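Local atomic coordinates of carbohydrate-binding module family 14 protein (Pseudocercospora fuligena, PDB entry 4Z4A), a protein that probably binds chitin through its family 14 carbohydrate-binding module and acts as a fungal avirulence effector of the type thought to be recognised by the Cf-4 receptor. Residues V27-D32 with I56-A61; K34-K37 with D43-Y46; L45-K50 with N84-D89. All coordinates share one frame; numbering follows the deposited sequence.

Contact 1 of 3, residues V27-D32 with I56-A61; sequences VCPAAD and IQCSPA. With EDO (1,2-ethanediol), chain P.
C28 and C58 are joined covalently: their SG atoms lie 2.1 Å apart, and the torsion about the S-S bond is -91°, close to the perpendicular setting that an unstrained disulfide prefers. The two half-cystines are alike in conformation. In each, SG stands anti to the carbonyl carbon and beside the backbone N (chi1 -69° for C28, -76° for C58), and each CB points toward the other segment. C28 and C58 are the closest CA pair of the two segments, at 5.9 Å. No hydrogen bond crosses between the segments, and the 125 Å² of surface that they bury comes almost entirely from the two cysteines. P29 adds a light apolar touch, its CD lying 4.3 Å from C58 SG.

Beyond this first shell, I70 on strand 68-74 packs against both cysteines, and the side chain of Y46 on strand 45-48 lies against P29 and C58. On the N-terminal side, P29 holds the N-cap position of helix 30-36, whose first turn is marked by the bond from D32 N to P29 O at 3.2 Å; I33 of the same helix touches C28. On the other side, C58 sits in the middle strand of a three-stranded antiparallel sheet, with a backbone hydrogen bond to C44. An ethanediol molecule, probably from the crystallisation liquor, gives a hydrogen bond from O1 to V27 O at 2.9 Å and rests its C1 3.9 Å from P29 CD. S59, next along the strand, has its CB pointing away from 27-32 and bonds through OG to L39 O of the second subunit. Taken together, the covalent link ties the segment leading into the short N-terminal helix to the central strand of the sheet, as befits a small, disulfide-stapled CBM14 chitin-binding module.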
# COMPACT_ATOMS: atom_id res chain seq x y z
N VAL B 27 -14.81 -7.62 -9.01
CA VAL B 27 -13.68 -8.48 -9.20
C VAL B 27 -12.51 -7.61 -9.59
O VAL B 27 -12.69 -6.43 -9.92
CB VAL B 27 -13.96 -9.56 -10.28
CG1 VAL B 27 -15.12 -10.45 -9.86
CG2 VAL B 27 -14.24 -8.92 -11.63
N CYS B 28 -11.31 -8.16 -9.53
CA CYS B 28 -10.12 -7.42 -9.95
C CYS B 28 -10.01 -7.34 -11.45
O CYS B 28 -10.18 -8.34 -12.11
CB CYS B 28 -8.86 -8.06 -9.38
SG CYS B 28 -8.85 -7.80 -7.61
N PRO B 29 -9.67 -6.15 -12.00
CA PRO B 29 -9.48 -6.12 -13.44
C PRO B 29 -8.13 -6.76 -13.81
O PRO B 29 -7.06 -6.31 -13.41
CB PRO B 29 -9.55 -4.63 -13.77
CG PRO B 29 -9.09 -3.94 -12.52
CD PRO B 29 -9.67 -4.80 -11.41
N ALA B 30 -8.20 -7.83 -14.62
CA ALA B 30 -7.01 -8.59 -14.96
C ALA B 30 -5.99 -7.78 -15.74
O ALA B 30 -4.81 -8.07 -15.69
CB ALA B 30 -7.39 -9.82 -15.78
N ALA B 31 -6.46 -6.81 -16.51
CA ALA B 31 -5.55 -6.04 -17.33
C ALA B 31 -4.49 -5.37 -16.46
O ALA B 31 -3.33 -5.28 -16.85
CB ALA B 31 -6.30 -5.00 -18.11
N ASP B 32 -4.89 -4.87 -15.30
CA ASP B 32 -3.93 -4.17 -14.45
C ASP B 32 -2.87 -5.13 -13.85
O ASP B 32 -1.69 -4.79 -13.73
CB ASP B 32 -4.63 -3.45 -13.30
CG ASP B 32 -5.32 -2.15 -13.72
OD1 ASP B 32 -4.87 -1.53 -14.72
OD2 ASP B 32 -6.23 -1.72 -12.98
N ILE B 56 -10.01 -0.33 -2.28
CA ILE B 56 -9.82 -1.68 -2.71
C ILE B 56 -8.38 -1.83 -3.23
O ILE B 56 -7.91 -1.00 -4.03
CB ILE B 56 -10.79 -2.03 -3.83
CG1 ILE B 56 -12.23 -2.07 -3.29
CG2 ILE B 56 -10.39 -3.38 -4.48
CD1 ILE B 56 -13.26 -2.26 -4.38
N GLN B 57 -7.69 -2.85 -2.71
CA GLN B 57 -6.41 -3.26 -3.29
C GLN B 57 -6.59 -4.62 -3.91
O GLN B 57 -7.14 -5.54 -3.26
CB GLN B 57 -5.32 -3.32 -2.24
CG GLN B 57 -3.95 -3.72 -2.79
CD GLN B 57 -2.85 -3.36 -1.82
OE1 GLN B 57 -3.10 -2.80 -0.76
NE2 GLN B 57 -1.62 -3.66 -2.17
N CYS B 58 -6.13 -4.75 -5.16
CA CYS B 58 -6.05 -6.04 -5.84
C CYS B 58 -4.66 -6.61 -5.71
O CYS B 58 -3.67 -5.94 -5.96
CB CYS B 58 -6.46 -5.93 -7.30
SG CYS B 58 -8.24 -5.78 -7.43
N SER B 59 -4.57 -7.85 -5.22
CA SER B 59 -3.29 -8.53 -5.12
C SER B 59 -3.22 -9.59 -6.21
O SER B 59 -4.17 -10.32 -6.42
CB SER B 59 -3.13 -9.21 -3.76
OG SER B 59 -2.91 -8.26 -2.72
N PRO B 60 -2.08 -9.70 -6.90
CA PRO B 60 -2.04 -10.83 -7.85
C PRO B 60 -2.22 -12.17 -7.15
O PRO B 60 -1.75 -12.30 -6.03
CB PRO B 60 -0.62 -10.77 -8.40
CG PRO B 60 -0.23 -9.31 -8.22
CD PRO B 60 -0.83 -8.94 -6.90
N ALA B 61 -2.90 -13.11 -7.81
CA ALA B 61 -3.28 -14.37 -7.12
C ALA B 61 -2.05 -15.19 -6.83
O ALA B 61 -1.93 -15.87 -5.80
CB ALA B 61 -4.25 -15.16 -7.96
C1 EDO P . -11.78 -3.22 -8.53
O1 EDO P . -12.91 -4.07 -8.33
C2 EDO P . -12.30 -1.84 -8.90
O2 EDO P . -12.13 -1.59 -10.31

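Contact 2 of 3, residues K34-K37 with D43-Y46. With EDO (1,2-ethanediol), chain K.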
# COMPACT_ATOMS: atom_id res chain seq x y z
N LYS B 34 -1.94 -8.01 -15.22
CA LYS B 34 -1.05 -8.48 -16.29
C LYS B 34 -0.06 -7.43 -16.74
O LYS B 34 1.07 -7.74 -17.04
CB LYS B 34 -1.85 -8.94 -17.52
CG LYS B 34 -2.73 -10.16 -17.35
CD LYS B 34 -3.58 -10.27 -18.63
CE LYS B 34 -3.94 -11.68 -19.01
NZ LYS B 34 -5.18 -12.11 -18.31
N THR B 35 -0.49 -6.17 -16.80
CA THR B 35 0.31 -5.12 -17.35
C THR B 35 1.36 -4.60 -16.37
O THR B 35 2.45 -4.24 -16.78
CB THR B 35 -0.60 -3.97 -17.79
OG1 THR B 35 -1.36 -4.40 -18.93
CG2 THR B 35 0.19 -2.80 -18.21
N THR B 36 1.03 -4.57 -15.09
CA THR B 36 1.89 -3.94 -14.04
C THR B 36 2.48 -4.94 -13.06
O THR B 36 3.48 -4.61 -12.41
CB THR B 36 1.12 -2.89 -13.16
OG1 THR B 36 0.09 -3.51 -12.37
CG2 THR B 36 0.53 -1.78 -14.04
N LYS B 37 1.83 -6.10 -12.91
CA LYS B 37 2.14 -7.11 -11.90
C LYS B 37 1.95 -6.50 -10.49
O LYS B 37 2.46 -7.03 -9.50
CB LYS B 37 3.56 -7.66 -12.05
CG LYS B 37 3.75 -8.48 -13.31
CD LYS B 37 5.11 -9.15 -13.22
CE LYS B 37 5.28 -10.21 -14.29
NZ LYS B 37 5.79 -9.52 -15.49
N ASP B 43 0.05 0.97 -7.94
CA ASP B 43 -0.67 0.08 -8.81
C ASP B 43 -1.75 -0.71 -8.09
O ASP B 43 -1.55 -1.09 -6.94
CB ASP B 43 0.30 -0.90 -9.45
CG ASP B 43 1.27 -0.27 -10.42
OD1 ASP B 43 0.93 0.76 -11.08
OD2 ASP B 43 2.34 -0.87 -10.60
N CYS B 44 -2.85 -1.01 -8.80
CA CYS B 44 -3.83 -1.98 -8.34
C CYS B 44 -4.53 -1.49 -7.06
O CYS B 44 -4.98 -2.27 -6.22
CB CYS B 44 -3.16 -3.34 -8.14
SG CYS B 44 -2.35 -3.94 -9.64
N LEU B 45 -4.66 -0.16 -6.98
CA LEU B 45 -5.46 0.49 -5.94
C LEU B 45 -6.62 1.22 -6.57
O LEU B 45 -6.44 1.96 -7.56
CB LEU B 45 -4.59 1.47 -5.13
CG LEU B 45 -3.41 0.90 -4.35
CD1 LEU B 45 -2.57 1.97 -3.71
CD2 LEU B 45 -3.94 -0.04 -3.29
N TYR B 46 -7.79 1.10 -5.94
CA TYR B 46 -9.04 1.59 -6.52
C TYR B 46 -9.93 2.14 -5.41
O TYR B 46 -9.83 1.72 -4.28
CB TYR B 46 -9.79 0.43 -7.19
CG TYR B 46 -8.94 -0.42 -8.14
CD1 TYR B 46 -8.21 -1.51 -7.65
CD2 TYR B 46 -8.82 -0.11 -9.49
CE1 TYR B 46 -7.43 -2.28 -8.49
CE2 TYR B 46 -8.02 -0.86 -10.31
CZ TYR B 46 -7.33 -1.96 -9.80
OH TYR B 46 -6.51 -2.72 -10.61
C1 EDO K . -2.10 0.80 -13.20
O1 EDO K . -1.31 1.67 -12.40
C2 EDO K . -2.38 -0.45 -12.40
O2 EDO K . -3.28 -0.24 -11.34
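T36 and D43 meet from opposite directions where the end of helix 30-36 faces the residues leading into strand 45-48, a helix-to-sheet junction of the CBM14 module closed by the C38-C44 disulfide. The nearest atoms are T36 CB and D43 OD2, 3.5 Å apart, and no hydrogen bond joins the two segments directly.

The threonine conformation decides which branch goes where. With chi1 at 66°, OG1 lies between the backbone N and the carbonyl carbon, where it hydrogen-bonds to D32 O one helical turn back and to C38 N just beyond the helix. The same rotation brings OG1 to 3.7 Å from C44 SG, a van der Waals approach, and sends CG2 anti to the carbonyl carbon, to lie against the carbons of an ethanediol. K37 then leaves the helical conformation with positive phi.

Across the gap, D43 has CG anti to its own carbonyl carbon (chi1 -68°), which carries the carboxylate toward T36. The two oxygens have separate tasks: OD2 bonds to G40 N within the intervening loop, while OD1 takes a hydrogen bond from ethanediol O1 at 2.8 Å. C44, also at positive phi, places SG where it is bonded to C38 SG, which closes the loop between helix and strand covalently. The ethanediol, probably from the crystallisation liquor, fills a position between the two sides and bridges adjacent residues of the second. Its C2 lies 3.6 Å from T36 CG2, and its O2 accepts a hydrogen bond from C44 N at 2.7 Å with an N-H...O angle of 163°.

Contact 3 of 3, residues L45-K50 with N84-D89; sequences LYPSPK and NKKWCD. With EDO (1,2-ethanediol), chain M; EDO (1,2-ethanediol), chain Q.
K86 NZ is held by two groups: it gives a hydrogen bond to L45 O at 2.9 Å and forms a salt bridge with D83 OD1. The lysine belongs to the turn of the two-stranded hairpin 80-82/87-89, in which K86 and W87 both face N82 as a G1 beta bulge. L45 begins strand 45-48 at the edge of the three-stranded sheet, so this ammonium group links the two sheets of the CBM14 fold. At L45 O the angle C=O...NZ is 144°, and the donor is tilted 29° from the carbonyl plane.

The path of the lysine explains its reach. A bend at chi2 turns the chain, which then runs fully extended to NZ, carrying the methylenes past the peptide of L45. K86 CD lies 3.6 Å from L45 O. Nearer the root, K86 CB is 4.1 Å from L45 CD1, an apolar contact beside the polar one, and W81 of the hairpin packs on the lysine as well. Around the contact, L45 leans on Y55 and Q57 of strand 54-60, and C88 is tied to C75 of the same chain by a disulfide. W87 packs on C75 of the second subunit.

Two ethanediols, probably from the crystallisation liquor, sit along the hairpin. One lies at the turn, its O2 giving a hydrogen bond to K85 O at 3.0 Å; the other lies beside strand 87-89, where its O1 accepts from C88 N at 3.0 Å with an N-H...O angle of 170°.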
# COMPACT_ATOMS: atom_id res chain seq x y z
N LEU B 45 -4.66 -0.16 -6.98
CA LEU B 45 -5.46 0.49 -5.94
C LEU B 45 -6.62 1.22 -6.57
O LEU B 45 -6.44 1.96 -7.56
CB LEU B 45 -4.59 1.47 -5.13
CG LEU B 45 -3.41 0.90 -4.35
CD1 LEU B 45 -2.57 1.97 -3.71
CD2 LEU B 45 -3.94 -0.04 -3.29
N TYR B 46 -7.79 1.10 -5.94
CA TYR B 46 -9.04 1.59 -6.52
C TYR B 46 -9.93 2.14 -5.41
O TYR B 46 -9.83 1.72 -4.28
CB TYR B 46 -9.79 0.43 -7.19
CG TYR B 46 -8.94 -0.42 -8.14
CD1 TYR B 46 -8.21 -1.51 -7.65
CD2 TYR B 46 -8.82 -0.11 -9.49
CE1 TYR B 46 -7.43 -2.28 -8.49
CE2 TYR B 46 -8.02 -0.86 -10.31
CZ TYR B 46 -7.33 -1.96 -9.80
OH TYR B 46 -6.51 -2.72 -10.61
N PRO B 47 -10.83 3.07 -5.75
CA PRO B 47 -11.86 3.48 -4.83
C PRO B 47 -12.78 2.30 -4.53
O PRO B 47 -12.88 1.39 -5.36
CB PRO B 47 -12.62 4.58 -5.58
CG PRO B 47 -12.07 4.62 -6.95
CD PRO B 47 -10.91 3.72 -7.06
N SER B 48 -13.39 2.32 -3.36
CA SER B 48 -14.45 1.39 -3.05
C SER B 48 -15.78 2.03 -3.45
O SER B 48 -16.10 3.12 -2.97
CB SER B 48 -14.48 1.07 -1.57
OG SER B 48 -15.72 0.49 -1.22
N PRO B 49 -16.57 1.34 -4.31
CA PRO B 49 -17.92 1.85 -4.58
C PRO B 49 -18.82 1.77 -3.34
O PRO B 49 -19.94 2.24 -3.36
CB PRO B 49 -18.45 0.93 -5.70
CG PRO B 49 -17.34 0.03 -6.09
CD PRO B 49 -16.34 0.04 -4.97
N LYS B 50 -18.33 1.21 -2.24
CA LYS B 50 -19.14 1.02 -1.06
C LYS B 50 -18.90 2.00 0.10
O LYS B 50 -19.75 2.16 0.96
CB LYS B 50 -18.97 -0.44 -0.64
CG LYS B 50 -19.38 -0.84 0.76
CD LYS B 50 -18.97 -2.29 1.03
CE LYS B 50 -19.24 -3.21 -0.16
NZ LYS B 50 -18.62 -4.55 0.02
N ASN B 84 -6.60 10.65 -6.46
CA ASN B 84 -5.54 11.39 -7.15
C ASN B 84 -4.14 10.94 -6.75
O ASN B 84 -3.24 10.85 -7.58
CB ASN B 84 -5.66 12.89 -6.94
CG ASN B 84 -6.95 13.45 -7.49
OD1 ASN B 84 -7.68 14.19 -6.80
ND2 ASN B 84 -7.30 13.01 -8.65
N LYS B 85 -3.99 10.66 -5.46
CA LYS B 85 -2.71 10.25 -4.86
C LYS B 85 -2.71 8.82 -4.45
O LYS B 85 -1.69 8.34 -3.90
CB LYS B 85 -2.43 11.18 -3.63
CG LYS B 85 -1.91 12.52 -4.05
CD LYS B 85 -1.62 13.45 -2.89
CE LYS B 85 -1.13 14.80 -3.35
NZ LYS B 85 -0.83 15.70 -2.20
N LYS B 86 -3.83 8.12 -4.65
CA LYS B 86 -4.10 6.70 -4.27
C LYS B 86 -3.74 6.39 -2.81
O LYS B 86 -2.95 5.47 -2.48
CB LYS B 86 -3.33 5.75 -5.20
CG LYS B 86 -3.78 5.91 -6.66
CD LYS B 86 -5.10 5.20 -6.88
CE LYS B 86 -5.56 5.31 -8.35
NZ LYS B 86 -6.86 4.62 -8.58
N TRP B 87 -4.22 7.26 -1.94
CA TRP B 87 -4.01 7.03 -0.51
C TRP B 87 -5.18 7.53 0.30
O TRP B 87 -6.04 8.30 -0.17
CB TRP B 87 -2.70 7.67 -0.02
CG TRP B 87 -2.55 9.17 -0.05
CD1 TRP B 87 -3.49 10.11 -0.47
CD2 TRP B 87 -1.45 9.92 0.49
NE1 TRP B 87 -2.98 11.37 -0.28
CE2 TRP B 87 -1.75 11.28 0.32
CE3 TRP B 87 -0.21 9.57 1.10
CZ2 TRP B 87 -0.86 12.30 0.66
CZ3 TRP B 87 0.67 10.62 1.49
CH2 TRP B 87 0.34 11.95 1.24
N CYS B 88 -5.18 7.11 1.55
CA CYS B 88 -6.09 7.66 2.59
C CYS B 88 -5.58 9.04 3.01
O CYS B 88 -4.40 9.22 3.23
CB CYS B 88 -6.16 6.71 3.79
SG CYS B 88 -6.85 5.11 3.36
N ASP B 89 -6.46 10.03 3.08
CA ASP B 89 -6.01 11.41 3.20
C ASP B 89 -7.09 12.21 3.97
O ASP B 89 -8.18 11.72 4.25
CB ASP B 89 -5.72 11.96 1.79
CG ASP B 89 -4.87 13.24 1.73
OD1 ASP B 89 -4.36 13.79 2.72
OD2 ASP B 89 -4.57 13.67 0.59
C1 EDO M . -3.62 3.48 1.50
O1 EDO M . -3.47 4.77 2.11
C2 EDO M . -2.93 3.38 0.12
O2 EDO M . -1.92 2.35 0.18
C1 EDO Q . -0.18 4.28 -1.63
O1 EDO Q . 0.72 3.35 -2.25
C2 EDO Q . 0.31 5.71 -1.77
O2 EDO Q . 0.18 6.16 -3.10

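Strand 45-48 is shared by contacts 2 and 3 and pairs with strand 54-60 of contact 1. Contacts 1 and 2 both use helix 30-36, while contact 3 joins the sheet to the hairpin 80-82/87-89. The centres of contacts 1 and 2 are about 7 Å apart, and each is about 14 Å from that of contact 3. In sequence, contact 2 falls between the two segments of contact 1, contacts 1 and 3 interleave, and contacts 2 and 3 overlap at L45 and Y46. Y46 reaches contact 1 through its OH, 2.6 Å from D32 OD2. Helix, sheet and hairpin are thereby cross-connected in a small module that has one short helix and two small antiparallel sheets.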